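PDB 4OET: putative peptide ABC-transport system periplasmic peptide-binding protein from Campylobacter jejuni, which probably serves as the periplasmic solute-binding component of an ABC importer, perhaps for peptides, and can bind a metal ion. Local coordinates for residues 24-29 / 481-486; 42-47 / 474-479; 231-236 / 277-282; 238-243 / 460-465; 266-271 / 455-460. All coordinates share one frame; numbering follows the deposited sequence.

Interaction 1: 24-29 / 481-486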
# COMPACT_ATOMS: atom_id res chain seq x y z
N GLU A 24 -1.04 5.09 -8.21
CA GLU A 24 -1.23 3.90 -7.40
C GLU A 24 -0.46 4.09 -6.11
O GLU A 24 0.74 4.40 -6.15
CB GLU A 24 -0.76 2.65 -8.15
N ASP A 25 -1.13 3.88 -4.98
CA ASP A 25 -0.52 4.07 -3.66
C ASP A 25 0.25 5.39 -3.53
O ASP A 25 -0.14 6.41 -4.12
CB ASP A 25 0.43 2.89 -3.37
CG ASP A 25 -0.30 1.56 -3.24
OD1 ASP A 25 -1.48 1.56 -2.80
OD2 ASP A 25 0.29 0.52 -3.59
N HIS A 26 1.34 5.37 -2.78
CA HIS A 26 2.18 6.54 -2.51
C HIS A 26 3.31 6.62 -3.53
O HIS A 26 4.45 6.28 -3.21
CB HIS A 26 2.79 6.51 -1.10
CG HIS A 26 1.78 6.37 -0.00
ND1 HIS A 26 1.70 5.25 0.79
CD2 HIS A 26 0.83 7.22 0.45
CE1 HIS A 26 0.73 5.41 1.68
NE2 HIS A 26 0.19 6.60 1.49
N ASP A 27 3.03 7.08 -4.75
CA ASP A 27 4.06 7.05 -5.78
C ASP A 27 5.11 8.14 -5.59
O ASP A 27 4.80 9.30 -5.30
CB ASP A 27 3.41 7.17 -7.17
CG ASP A 27 4.40 6.93 -8.29
OD1 ASP A 27 4.52 5.77 -8.73
OD2 ASP A 27 5.09 7.89 -8.70
N ALA A 28 6.37 7.74 -5.74
CA ALA A 28 7.51 8.60 -5.40
C ALA A 28 7.58 9.88 -6.21
O ALA A 28 7.75 10.96 -5.65
CB ALA A 28 8.81 7.82 -5.54
N VAL A 29 7.45 9.76 -7.52
CA VAL A 29 7.57 10.93 -8.38
C VAL A 29 6.40 11.89 -8.18
O VAL A 29 6.61 13.10 -8.04
CB VAL A 29 7.66 10.52 -9.87
CG1 VAL A 29 7.56 11.74 -10.78
CG2 VAL A 29 8.95 9.76 -10.13
N HIS A 481 5.73 -2.34 -1.17
CA HIS A 481 7.07 -2.34 -1.75
C HIS A 481 7.94 -1.18 -1.25
O HIS A 481 8.92 -0.80 -1.89
CB HIS A 481 6.99 -2.34 -3.28
CG HIS A 481 6.59 -3.66 -3.86
ND1 HIS A 481 6.50 -3.88 -5.21
CD2 HIS A 481 6.25 -4.83 -3.26
CE1 HIS A 481 6.13 -5.13 -5.43
NE2 HIS A 481 5.97 -5.73 -4.26
N GLY A 482 7.56 -0.63 -0.10
CA GLY A 482 8.33 0.43 0.53
C GLY A 482 8.10 1.81 -0.04
O GLY A 482 8.92 2.71 0.17
N VAL A 483 6.98 1.99 -0.73
CA VAL A 483 6.64 3.30 -1.27
C VAL A 483 6.42 4.27 -0.12
O VAL A 483 5.89 3.89 0.93
CB VAL A 483 5.38 3.28 -2.16
CG1 VAL A 483 5.65 2.54 -3.46
CG2 VAL A 483 4.21 2.64 -1.41
N GLY A 484 6.85 5.52 -0.31
CA GLY A 484 6.81 6.51 0.75
C GLY A 484 8.14 6.69 1.46
O GLY A 484 8.23 7.47 2.41
N PHE A 485 9.18 6.01 0.99
CA PHE A 485 10.48 6.15 1.64
C PHE A 485 11.14 7.47 1.27
O PHE A 485 12.07 7.92 1.93
CB PHE A 485 11.41 4.97 1.30
CG PHE A 485 12.02 5.04 -0.08
CD1 PHE A 485 11.33 4.55 -1.18
CD2 PHE A 485 13.29 5.56 -0.26
CE1 PHE A 485 11.90 4.60 -2.46
CE2 PHE A 485 13.87 5.62 -1.54
CZ PHE A 485 13.17 5.13 -2.63
N THR A 486 10.63 8.12 0.22
CA THR A 486 11.13 9.43 -0.20
C THR A 486 10.24 10.54 0.32
O THR A 486 10.23 11.64 -0.24
CB THR A 486 11.22 9.54 -1.73
OG1 THR A 486 9.92 9.34 -2.31
CG2 THR A 486 12.18 8.50 -2.29
O HOH W 1 7.85 11.20 -2.91
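Asp25 makes the first touch, its CB lying 4.3 Å from CG2 of Val483 while the carboxylate lies farther off, in a poorly ordered and exposed part of the loop. His26 carries more of the contact, and does so chiefly through its backbone: His26 O sits 3.3 Å from CB of Val483, with both methyls of the valine spread around the oxygen. A beta-branched residue suits this spot, because its branch point offers apolar surface directly beside the chain. CB of His26 adds a second touch, 4.1 Å from Val483 CG2. The imidazole itself swings off, since chi1 of -56° puts CG anti to the carbonyl carbon, and the valine methyl is left near the ring plane, at an edge. The same carbonyl comes within 3.8 Å of Gly484 N; Gly484 follows Val483 in a type II turn from Gly482 to Phe485, where its positive phi (99°) is one that glycine adopts readily. Asp27 faces away, and its OD2 caps Val29 N weakly while its backbone oxygen receives the side chain of Asn31, a residue that binds magnesium. At Ala28 the small CB lets Thr486 draw close, OG1 standing 3.7 Å from it. One water then joins the two chains, donating to Ala28 O and lying 2.8 Å from Thr486 OG1. The polar link between these loops is therefore water-mediated, and the rest is apolar touching against a carbonyl, so the contact, which lies near the magnesium-binding Asn31, relies on fit more than on directed bonds.

Interaction 2: 42-47 / 474-479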
# COMPACT_ATOMS: atom_id res chain seq x y z
N GLU A 42 6.55 11.75 10.44
CA GLU A 42 7.34 10.53 10.63
C GLU A 42 6.64 9.49 11.50
O GLU A 42 7.05 8.33 11.53
CB GLU A 42 8.71 10.88 11.22
CG GLU A 42 8.67 11.54 12.58
CD GLU A 42 8.83 13.05 12.49
OE1 GLU A 42 8.15 13.66 11.63
OE2 GLU A 42 9.66 13.62 13.24
N ASN A 43 5.60 9.90 12.21
CA ASN A 43 4.83 8.95 13.01
C ASN A 43 3.53 8.59 12.32
O ASN A 43 2.62 8.04 12.95
CB ASN A 43 4.55 9.54 14.39
CG ASN A 43 5.82 10.02 15.08
OD1 ASN A 43 6.79 9.27 15.20
ND2 ASN A 43 5.82 11.27 15.52
N MET A 44 3.44 8.91 11.03
CA MET A 44 2.22 8.75 10.25
C MET A 44 1.06 9.50 10.90
O MET A 44 -0.10 9.11 10.77
CB MET A 44 1.86 7.26 10.09
CG MET A 44 2.75 6.52 9.10
SD MET A 44 2.76 7.28 7.46
CE MET A 44 1.00 7.40 7.15
N SER A 45 1.39 10.59 11.58
CA SER A 45 0.35 11.44 12.14
C SER A 45 -0.16 12.36 11.03
O SER A 45 0.63 12.96 10.30
CB SER A 45 0.89 12.26 13.30
OG SER A 45 1.12 11.43 14.43
N LEU A 46 -1.47 12.43 10.90
CA LEU A 46 -2.08 13.32 9.92
C LEU A 46 -1.77 14.77 10.25
O LEU A 46 -2.02 15.23 11.36
CB LEU A 46 -3.58 13.10 9.87
CG LEU A 46 -4.30 14.02 8.88
CD1 LEU A 46 -4.37 13.32 7.53
CD2 LEU A 46 -5.70 14.35 9.40
N LYS A 47 -1.23 15.49 9.26
CA LYS A 47 -0.83 16.89 9.44
C LYS A 47 -1.37 17.79 8.34
O LYS A 47 -1.61 17.32 7.22
CB LYS A 47 0.70 17.01 9.47
CG LYS A 47 1.37 16.43 10.70
CD LYS A 47 0.83 17.10 11.96
CE LYS A 47 1.58 16.66 13.20
NZ LYS A 47 0.72 16.70 14.42
N LYS A 474 14.48 10.73 7.18
CA LYS A 474 13.66 10.22 8.26
C LYS A 474 12.95 8.95 7.80
O LYS A 474 12.63 8.80 6.62
CB LYS A 474 12.62 11.26 8.70
CG LYS A 474 13.15 12.47 9.45
CD LYS A 474 12.00 13.46 9.65
CE LYS A 474 12.42 14.70 10.42
NZ LYS A 474 11.27 15.64 10.52
N THR A 475 12.69 8.05 8.75
CA THR A 475 11.89 6.87 8.48
C THR A 475 10.43 7.14 8.84
O THR A 475 10.14 7.93 9.73
CB THR A 475 12.35 5.66 9.30
OG1 THR A 475 12.15 5.95 10.70
CG2 THR A 475 13.81 5.35 9.03
N ARG A 476 9.51 6.48 8.14
CA ARG A 476 8.14 6.39 8.62
C ARG A 476 7.58 5.09 8.06
O ARG A 476 8.20 4.47 7.21
CB ARG A 476 7.31 7.60 8.19
CG ARG A 476 6.86 7.57 6.76
CD ARG A 476 5.97 8.76 6.43
NE ARG A 476 5.28 8.55 5.16
CZ ARG A 476 4.61 9.49 4.50
NH1 ARG A 476 4.56 10.72 4.99
NH2 ARG A 476 4.02 9.19 3.35
N THR A 477 6.41 4.68 8.53
CA THR A 477 5.84 3.43 8.06
C THR A 477 5.58 3.48 6.56
O THR A 477 4.92 4.39 6.06
CB THR A 477 4.53 3.12 8.79
OG1 THR A 477 4.69 3.38 10.19
CG2 THR A 477 4.14 1.66 8.57
N LEU A 478 6.14 2.51 5.84
CA LEU A 478 6.08 2.52 4.38
C LEU A 478 4.88 1.74 3.87
O LEU A 478 4.28 0.95 4.61
CB LEU A 478 7.37 1.95 3.80
CG LEU A 478 8.66 2.67 4.21
CD1 LEU A 478 9.84 2.17 3.37
CD2 LEU A 478 8.53 4.16 4.06
N GLY A 479 4.53 1.97 2.61
CA GLY A 479 3.47 1.22 1.97
C GLY A 479 3.99 0.05 1.16
O GLY A 479 5.12 -0.41 1.36
O HOH W 2 5.60 5.98 11.08
O HOH W 3 8.07 15.97 9.66
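Glu42 and Arg476 bring the two chains closest, their CA atoms 4.7 Å apart, although neither residue belongs to a regular strand. In place of a direct backbone bond, a water donates to Glu42 O at 2.8 Å and accepts from Thr477 N, spanning the gap. Met44, with positive phi, turns the first chain back just beyond this point. Among the side chains, Glu42 is bent at chi2, whereas Lys474 is stretched out, and the two charged ends form a long salt bridge, Glu42 OE2 to Lys474 NZ 3.8 Å. A second water supports it by donating to OE1 of Glu42 and accepting weakly from the ammonium; Glu491 is a further, weak partner of that lysine. Met44 curls at chi2 (-57°) and chi3, so that its sulfur comes over one face of the Arg476 guanidinium, SD 3.6 Å from NE, the two side chains running nearly perpendicular. A thioether is soft and flexible enough to lie against such a flat cation. CG of Met44 also rests 3.8 Å from Thr477 OG1. Arg476 N, for its part, is held by Glu236. The segment 42-47 supplies part of the turn and the second strand of the beta hairpin formed by strands 38-40 and 46-48, docked here on the loop that follows strand 454-467, with the Arg476 side chain about 6 Å from that of magnesium-binding Asn31.

Interaction 3: 231-236 / 277-282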
# COMPACT_ATOMS: atom_id res chain seq x y z
N PHE A 231 28.23 3.80 3.58
CA PHE A 231 26.79 3.73 3.42
C PHE A 231 26.13 3.56 4.78
O PHE A 231 26.68 2.92 5.68
CB PHE A 231 26.41 2.58 2.49
CG PHE A 231 26.97 2.71 1.10
CD1 PHE A 231 26.26 3.38 0.11
CD2 PHE A 231 28.21 2.17 0.78
CE1 PHE A 231 26.77 3.50 -1.17
CE2 PHE A 231 28.73 2.29 -0.50
CZ PHE A 231 28.00 2.95 -1.48
N GLY A 232 24.95 4.17 4.92
CA GLY A 232 24.11 3.90 6.07
C GLY A 232 22.97 3.01 5.60
O GLY A 232 22.64 3.00 4.41
N ILE A 233 22.36 2.28 6.53
CA ILE A 233 21.18 1.47 6.25
C ILE A 233 20.05 1.82 7.20
O ILE A 233 20.15 1.58 8.40
CB ILE A 233 21.46 -0.04 6.39
CG1 ILE A 233 22.60 -0.48 5.46
CG2 ILE A 233 20.20 -0.85 6.11
CD1 ILE A 233 23.16 -1.86 5.82
N LEU A 234 18.97 2.38 6.68
CA LEU A 234 17.84 2.66 7.55
C LEU A 234 16.80 1.57 7.37
O LEU A 234 16.27 1.36 6.28
CB LEU A 234 17.25 4.04 7.26
CG LEU A 234 17.97 5.19 7.97
CD1 LEU A 234 17.38 6.54 7.59
CD2 LEU A 234 17.94 5.01 9.48
N ARG A 235 16.51 0.86 8.46
CA ARG A 235 15.53 -0.21 8.42
C ARG A 235 14.14 0.37 8.58
O ARG A 235 13.83 0.99 9.60
CB ARG A 235 15.81 -1.23 9.52
CG ARG A 235 14.82 -2.36 9.53
CD ARG A 235 15.26 -3.49 10.42
NE ARG A 235 14.24 -4.52 10.51
CZ ARG A 235 14.48 -5.77 10.87
NH1 ARG A 235 13.49 -6.65 10.93
NH2 ARG A 235 15.73 -6.14 11.15
N GLU A 236 13.30 0.17 7.58
CA GLU A 236 11.99 0.80 7.56
C GLU A 236 10.86 -0.21 7.76
O GLU A 236 10.76 -1.19 7.04
CB GLU A 236 11.79 1.55 6.25
CG GLU A 236 12.82 2.63 5.96
CD GLU A 236 12.18 3.98 5.72
OE1 GLU A 236 11.20 4.31 6.42
OE2 GLU A 236 12.65 4.71 4.83
N HIS A 277 15.24 -13.26 6.33
CA HIS A 277 16.41 -12.85 7.09
C HIS A 277 16.07 -11.91 8.25
O HIS A 277 16.76 -10.91 8.48
CB HIS A 277 17.41 -12.20 6.15
CG HIS A 277 17.83 -13.09 5.03
ND1 HIS A 277 18.85 -14.01 5.14
CD2 HIS A 277 17.34 -13.22 3.77
CE1 HIS A 277 18.98 -14.66 3.99
NE2 HIS A 277 18.07 -14.20 3.15
N ASP A 278 14.97 -12.23 8.93
CA ASP A 278 14.50 -11.48 10.10
C ASP A 278 14.20 -10.02 9.76
O ASP A 278 14.02 -9.20 10.66
CB ASP A 278 15.53 -11.53 11.24
CG ASP A 278 15.65 -12.91 11.86
OD1 ASP A 278 16.79 -13.40 11.95
OD2 ASP A 278 14.63 -13.49 12.27
N TYR A 279 14.15 -9.70 8.47
CA TYR A 279 13.84 -8.34 8.02
C TYR A 279 12.34 -8.21 7.75
O TYR A 279 11.92 -7.68 6.72
CB TYR A 279 14.63 -7.99 6.76
CG TYR A 279 15.37 -6.67 6.85
CD1 TYR A 279 14.82 -5.52 6.34
CD2 TYR A 279 16.61 -6.59 7.47
CE1 TYR A 279 15.48 -4.31 6.42
CE2 TYR A 279 17.29 -5.38 7.56
CZ TYR A 279 16.71 -4.24 7.03
OH TYR A 279 17.35 -3.03 7.11
N ALA A 280 11.56 -8.71 8.69
CA ALA A 280 10.11 -8.83 8.54
C ALA A 280 9.54 -9.37 9.84
O ALA A 280 10.29 -9.76 10.74
CB ALA A 280 9.75 -9.75 7.36
N PHE A 281 8.22 -9.42 9.92
CA PHE A 281 7.58 -9.95 11.12
C PHE A 281 6.45 -10.87 10.72
O PHE A 281 5.84 -10.67 9.67
CB PHE A 281 7.03 -8.83 12.00
CG PHE A 281 8.05 -7.80 12.36
CD1 PHE A 281 8.74 -7.89 13.55
CD2 PHE A 281 8.31 -6.74 11.50
CE1 PHE A 281 9.68 -6.94 13.89
CE2 PHE A 281 9.26 -5.78 11.83
CZ PHE A 281 9.95 -5.87 13.02
N VAL A 282 6.16 -11.84 11.57
CA VAL A 282 5.05 -12.76 11.34
C VAL A 282 3.78 -11.94 11.35
O VAL A 282 3.59 -11.09 12.22
CB VAL A 282 4.97 -13.86 12.42
CG1 VAL A 282 3.65 -14.63 12.32
CG2 VAL A 282 6.17 -14.81 12.31
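Arg235 reaches Tyr279 on a fully stretched chain: CG stands opposite the backbone N (chi1 180°), and the two following torsions are extended as well, which lays the guanidinium over the phenol ring, with NH1 reaching the backbone at its root. The tyrosine runs the opposite way, so the two side chains lie head to tail, the arginine stem over the hydroxyl end and the guanidinium over the ring. The hydroxyl lies near the root of the arginine, Tyr279 OH 3.4 Å from Arg235 CB, and also touches the Ile233 methyl CG2 at 3.7 Å. Farther along, Arg235 CD sits over the ring face in a CH-pi contact, 4.1 Å from the centroid of the Tyr279 ring. The guanidinium then lies flat on the ring, its plane turned by only 18°, a stacked cation-pi pair with CZ of Arg235 4.2 Å from that centroid. Both segments pair with strand 454-467, from its two edges: 231-236 on one, 280-282 on the other. The arginine thus bridges across the central strand of an antiparallel trio, and its NE makes a salt bridge with Asp461 of that strand. Tyr279 is the centre of an inverse gamma turn at the entry to strand 280-282, and the preceding carbonyl is turned to the arginine. NH1 of Arg235 donates to Asp278 O at 2.6 Å with an N-H...O angle of 147°, meeting a lone pair in the carbonyl plane. A flat, multi-donor cation suits this place, able to stack and bond at once. NH2 is hydrogen-bonded to a bound glycerol, probably from the crystallisation liquor.

Interaction 4: 238-243 / 460-465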
# COMPACT_ATOMS: atom_id res chain seq x y z
N SER A 238 6.99 -1.32 7.42
CA SER A 238 5.93 -1.06 6.46
C SER A 238 4.65 -1.76 6.87
O SER A 238 4.67 -2.68 7.69
CB SER A 238 6.34 -1.51 5.05
OG SER A 238 6.13 -2.90 4.88
N ALA A 239 3.53 -1.31 6.31
CA ALA A 239 2.26 -1.96 6.54
C ALA A 239 2.01 -2.99 5.45
O ALA A 239 0.94 -3.57 5.35
CB ALA A 239 1.14 -0.93 6.59
N ASP A 240 3.02 -3.18 4.60
CA ASP A 240 2.92 -4.11 3.48
C ASP A 240 3.10 -5.55 3.99
O ASP A 240 4.13 -5.88 4.57
CB ASP A 240 3.99 -3.77 2.44
CG ASP A 240 3.80 -4.51 1.14
OD1 ASP A 240 2.67 -5.00 0.85
OD2 ASP A 240 4.81 -4.59 0.38
N TYR A 241 2.08 -6.39 3.80
CA TYR A 241 2.17 -7.78 4.22
C TYR A 241 1.86 -8.74 3.08
O TYR A 241 1.16 -8.39 2.12
CB TYR A 241 1.22 -8.08 5.40
CG TYR A 241 -0.26 -8.02 5.08
CD1 TYR A 241 -0.92 -9.11 4.52
CD2 TYR A 241 -1.00 -6.89 5.37
CE1 TYR A 241 -2.28 -9.05 4.23
CE2 TYR A 241 -2.35 -6.82 5.10
CZ TYR A 241 -2.99 -7.90 4.54
OH TYR A 241 -4.34 -7.81 4.27
N ARG A 242 2.40 -9.95 3.18
CA ARG A 242 2.11 -11.00 2.21
C ARG A 242 1.17 -12.01 2.84
O ARG A 242 1.24 -12.28 4.04
CB ARG A 242 3.39 -11.67 1.74
CG ARG A 242 4.32 -10.75 0.96
CD ARG A 242 3.65 -10.25 -0.30
NE ARG A 242 4.41 -9.15 -0.90
CZ ARG A 242 4.21 -7.87 -0.59
NH1 ARG A 242 3.28 -7.54 0.29
NH2 ARG A 242 4.94 -6.93 -1.17
N ALA A 243 0.30 -12.59 2.02
CA ALA A 243 -0.65 -13.56 2.51
C ALA A 243 -1.05 -14.52 1.41
O ALA A 243 -0.96 -14.19 0.22
CB ALA A 243 -1.90 -12.86 3.06
N LEU A 460 6.43 -6.79 5.90
CA LEU A 460 7.76 -6.57 5.33
C LEU A 460 8.47 -5.34 5.92
O LEU A 460 7.84 -4.30 6.16
CB LEU A 460 7.64 -6.43 3.81
CG LEU A 460 7.81 -7.67 2.93
CD1 LEU A 460 7.52 -8.95 3.68
CD2 LEU A 460 6.95 -7.56 1.67
N ASP A 461 9.76 -5.47 6.20
CA ASP A 461 10.60 -4.29 6.40
C ASP A 461 11.39 -4.03 5.14
O ASP A 461 11.69 -4.95 4.38
CB ASP A 461 11.58 -4.45 7.57
CG ASP A 461 10.93 -4.19 8.92
OD1 ASP A 461 9.77 -3.73 8.95
OD2 ASP A 461 11.62 -4.39 9.95
N PHE A 462 11.73 -2.77 4.90
CA PHE A 462 12.50 -2.41 3.72
C PHE A 462 13.78 -1.69 4.14
O PHE A 462 13.80 -1.00 5.16
CB PHE A 462 11.67 -1.57 2.77
CG PHE A 462 10.46 -2.30 2.22
CD1 PHE A 462 9.21 -2.15 2.81
CD2 PHE A 462 10.59 -3.13 1.12
CE1 PHE A 462 8.10 -2.81 2.31
CE2 PHE A 462 9.48 -3.80 0.61
CZ PHE A 462 8.23 -3.64 1.20
N ALA A 463 14.84 -1.90 3.37
CA ALA A 463 16.13 -1.31 3.70
C ALA A 463 16.43 -0.12 2.80
O ALA A 463 16.72 -0.29 1.61
CB ALA A 463 17.23 -2.35 3.58
N LEU A 464 16.33 1.08 3.35
CA LEU A 464 16.77 2.26 2.64
C LEU A 464 18.26 2.35 2.84
O LEU A 464 18.73 2.63 3.94
CB LEU A 464 16.08 3.53 3.14
CG LEU A 464 16.57 4.87 2.58
CD1 LEU A 464 16.74 4.81 1.06
CD2 LEU A 464 15.64 6.02 2.98
N VAL A 465 19.01 2.05 1.78
CA VAL A 465 20.46 2.15 1.81
C VAL A 465 20.89 3.44 1.13
O VAL A 465 20.48 3.74 0.01
CB VAL A 465 21.14 0.94 1.14
CG1 VAL A 465 22.65 1.00 1.33
CG2 VAL A 465 20.59 -0.36 1.71
O HOH W 4 6.94 -3.95 8.94
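Ser238 and Leu460 share a carbonyl that takes two protons: Leu460 O accepts from Ser238 OG at 2.6 Å and, weakly, from Ser238 N. The hydroxyl is used both ways, for Asp240 N donates back to OG in an ST turn, and serine suits the place because one short side chain can serve both bonds. Its chi1 of 82° sets OG between the backbone N and carbonyl carbon, where it meets both Leu460 O and Asp240 N. Ser238 N also gives to a water, which in turn donates to Asp461 OD1; OD2 of that carboxylate is in a salt bridge with Arg235. Leu460 N is satisfied by Asp240 O at 2.8 Å, almost straight. Within the first strand Arg242 grips Asp240 end-on, NH1 to OD1 at 2.7 Å and NH2 to OD2 at 2.8 Å, and His480 and His481 N supply further partners to this buried carboxylate, probably steadying its negative charge. The Leu460 methyl CD2 closes over the centre of the guanidinium face, 3.5 Å above the plane. Phe462 meets the polar groups with its edge: CE1 is 3.2 Å from Ser238 OG, and Asp240 OD2 is 3.6 Å from CZ. The chain turns a corner at Ala239, putting the parts of strand 231-246 before and after it on different sheets or faces; the axes of 240-243 and 460-465 run 130° apart, an obliquely antiparallel crossing at the break.

Interaction 5: 266-271 / 455-460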
# COMPACT_ATOMS: atom_id res chain seq x y z
N VAL A 266 1.72 -23.82 8.75
CA VAL A 266 2.78 -22.96 8.24
C VAL A 266 3.69 -22.44 9.34
O VAL A 266 3.23 -21.77 10.27
CB VAL A 266 2.19 -21.76 7.49
CG1 VAL A 266 3.31 -20.90 6.91
CG2 VAL A 266 1.26 -22.23 6.39
N ASP A 267 4.98 -22.73 9.23
CA ASP A 267 5.95 -22.20 10.18
C ASP A 267 6.41 -20.82 9.72
O ASP A 267 7.50 -20.65 9.15
CB ASP A 267 7.13 -23.16 10.33
CG ASP A 267 8.16 -22.68 11.35
OD1 ASP A 267 7.90 -21.69 12.07
OD2 ASP A 267 9.22 -23.33 11.44
N LYS A 268 5.58 -19.83 10.03
CA LYS A 268 5.78 -18.45 9.62
C LYS A 268 7.06 -17.87 10.20
O LYS A 268 7.74 -17.04 9.56
CB LYS A 268 4.60 -17.59 10.06
CG LYS A 268 3.26 -17.93 9.39
CD LYS A 268 2.13 -17.10 10.03
CE LYS A 268 0.80 -17.84 10.04
NZ LYS A 268 -0.31 -16.97 10.56
N GLU A 269 7.40 -18.32 11.41
CA GLU A 269 8.58 -17.80 12.09
C GLU A 269 9.82 -18.16 11.30
O GLU A 269 10.73 -17.35 11.15
CB GLU A 269 8.67 -18.37 13.51
CG GLU A 269 7.52 -17.93 14.42
CD GLU A 269 7.74 -16.56 15.01
OE1 GLU A 269 8.87 -16.04 14.91
OE2 GLU A 269 6.77 -15.99 15.57
N SER A 270 9.84 -19.37 10.76
CA SER A 270 10.98 -19.82 9.97
C SER A 270 11.07 -19.07 8.66
O SER A 270 12.16 -18.79 8.17
CB SER A 270 10.90 -21.32 9.71
OG SER A 270 11.89 -21.68 8.76
N ILE A 271 9.91 -18.77 8.08
CA ILE A 271 9.85 -17.99 6.86
C ILE A 271 10.47 -16.63 7.08
O ILE A 271 11.33 -16.19 6.31
CB ILE A 271 8.41 -17.82 6.36
CG1 ILE A 271 7.83 -19.16 5.89
CG2 ILE A 271 8.35 -16.80 5.25
CD1 ILE A 271 6.39 -19.05 5.36
N ILE A 455 -4.12 -16.98 4.76
CA ILE A 455 -3.01 -17.29 5.65
C ILE A 455 -2.11 -16.07 5.69
O ILE A 455 -1.36 -15.80 4.74
CB ILE A 455 -2.19 -18.51 5.21
CG1 ILE A 455 -3.07 -19.76 5.11
CG2 ILE A 455 -1.05 -18.77 6.19
CD1 ILE A 455 -2.32 -21.02 4.75
N PHE A 456 -2.20 -15.28 6.75
CA PHE A 456 -1.30 -14.14 6.89
C PHE A 456 0.11 -14.66 7.11
O PHE A 456 0.33 -15.57 7.91
CB PHE A 456 -1.76 -13.22 8.02
CG PHE A 456 -2.99 -12.43 7.68
CD1 PHE A 456 -2.87 -11.16 7.13
CD2 PHE A 456 -4.26 -12.96 7.88
CE1 PHE A 456 -4.00 -10.41 6.80
CE2 PHE A 456 -5.40 -12.22 7.54
CZ PHE A 456 -5.27 -10.95 7.01
N LEU A 457 1.07 -14.12 6.37
CA LEU A 457 2.43 -14.64 6.43
C LEU A 457 3.38 -13.67 7.11
O LEU A 457 3.81 -13.91 8.23
CB LEU A 457 2.94 -14.99 5.02
CG LEU A 457 2.12 -16.08 4.31
CD1 LEU A 457 2.52 -16.21 2.84
CD2 LEU A 457 2.25 -17.41 5.04
N ALA A 458 3.72 -12.57 6.44
CA ALA A 458 4.69 -11.66 7.00
C ALA A 458 4.44 -10.20 6.64
O ALA A 458 4.07 -9.90 5.51
CB ALA A 458 6.10 -12.06 6.55
N TYR A 459 4.65 -9.31 7.61
CA TYR A 459 4.78 -7.88 7.32
C TYR A 459 6.23 -7.62 6.91
O TYR A 459 7.15 -8.17 7.52
CB TYR A 459 4.41 -7.01 8.53
CG TYR A 459 2.93 -6.77 8.70
CD1 TYR A 459 2.36 -5.56 8.30
CD2 TYR A 459 2.12 -7.72 9.28
CE1 TYR A 459 1.00 -5.33 8.46
CE2 TYR A 459 0.76 -7.50 9.45
CZ TYR A 459 0.21 -6.30 9.04
OH TYR A 459 -1.13 -6.08 9.21
N LEU A 460 6.43 -6.79 5.90
CA LEU A 460 7.76 -6.57 5.33
C LEU A 460 8.47 -5.34 5.92
O LEU A 460 7.84 -4.30 6.16
CB LEU A 460 7.64 -6.43 3.81
CG LEU A 460 7.81 -7.67 2.93
CD1 LEU A 460 7.52 -8.95 3.68
CD2 LEU A 460 6.95 -7.56 1.67
O HOH W 5 -3.14 -16.20 9.13
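NZ of Lys268 is held by two weak bonds, to Phe456 O at 3.1 Å and to a water that also accepts from Phe456 N at 2.7 Å. The lysine lies alongside that carbonyl as well as pointing at it, with CD of Lys268 only 3.2 Å from Phe456 O. A bend at chi3 (-148°) keeps the chain close. Its long aliphatic part suits a buried position, since it fills space with methylenes, CD resting 4.0 Å from Leu457 O, and carries the charge on to a backbone acceptor and a water. This is the start of helix 268-275 laid over strand 454-467, where a classic beta bulge sets two residues, Leu457 and Ala458, opposite the single Arg242. Asp267 is the N-cap of the helix, its OD1 receiving a weak bond from Ser270 N. Beside the lysine the contact turns apolar. Val266 divides its two methyls between neighbours on the strand: CG2 touches Ile455 CD1 at 4.1 Å, and CG1 meets Leu457 CD2 at the same separation. A chi1 of -178° turns CG1 to the leucine and CG2 to the isoleucine. Ile271, one turn into the helix, comes to that leucine methyl with its CD1, at 4.5 Å. Helix 342-357 covers this cluster, Leu351 on Val266 and Leu347 and Ile350 on Ile271.

Strand 454-467 ties interactions 3, 4 and 5 together. Interactions 3 and 4, with centres about 8 Å apart, are joined by the backbone, Glu236 N lying 2.7 Å from Phe462 O, whereas 4 and 5 share Leu460 and are linked by Arg242 N to Ala458 O. The chain after this strand returns in interactions 2 and 1: Leu478 O meets Ala239 N at 2.9 Å, and His481 N meets Asp240 OD2 at 2.9 Å. Interaction 1 lies closest to the magnesium-binding Asn31, the His26 side chain being about 5 Å from it, and interaction 2 follows at about 6 Å. Interaction 5 is remote, its centre about 24 Å from those of both.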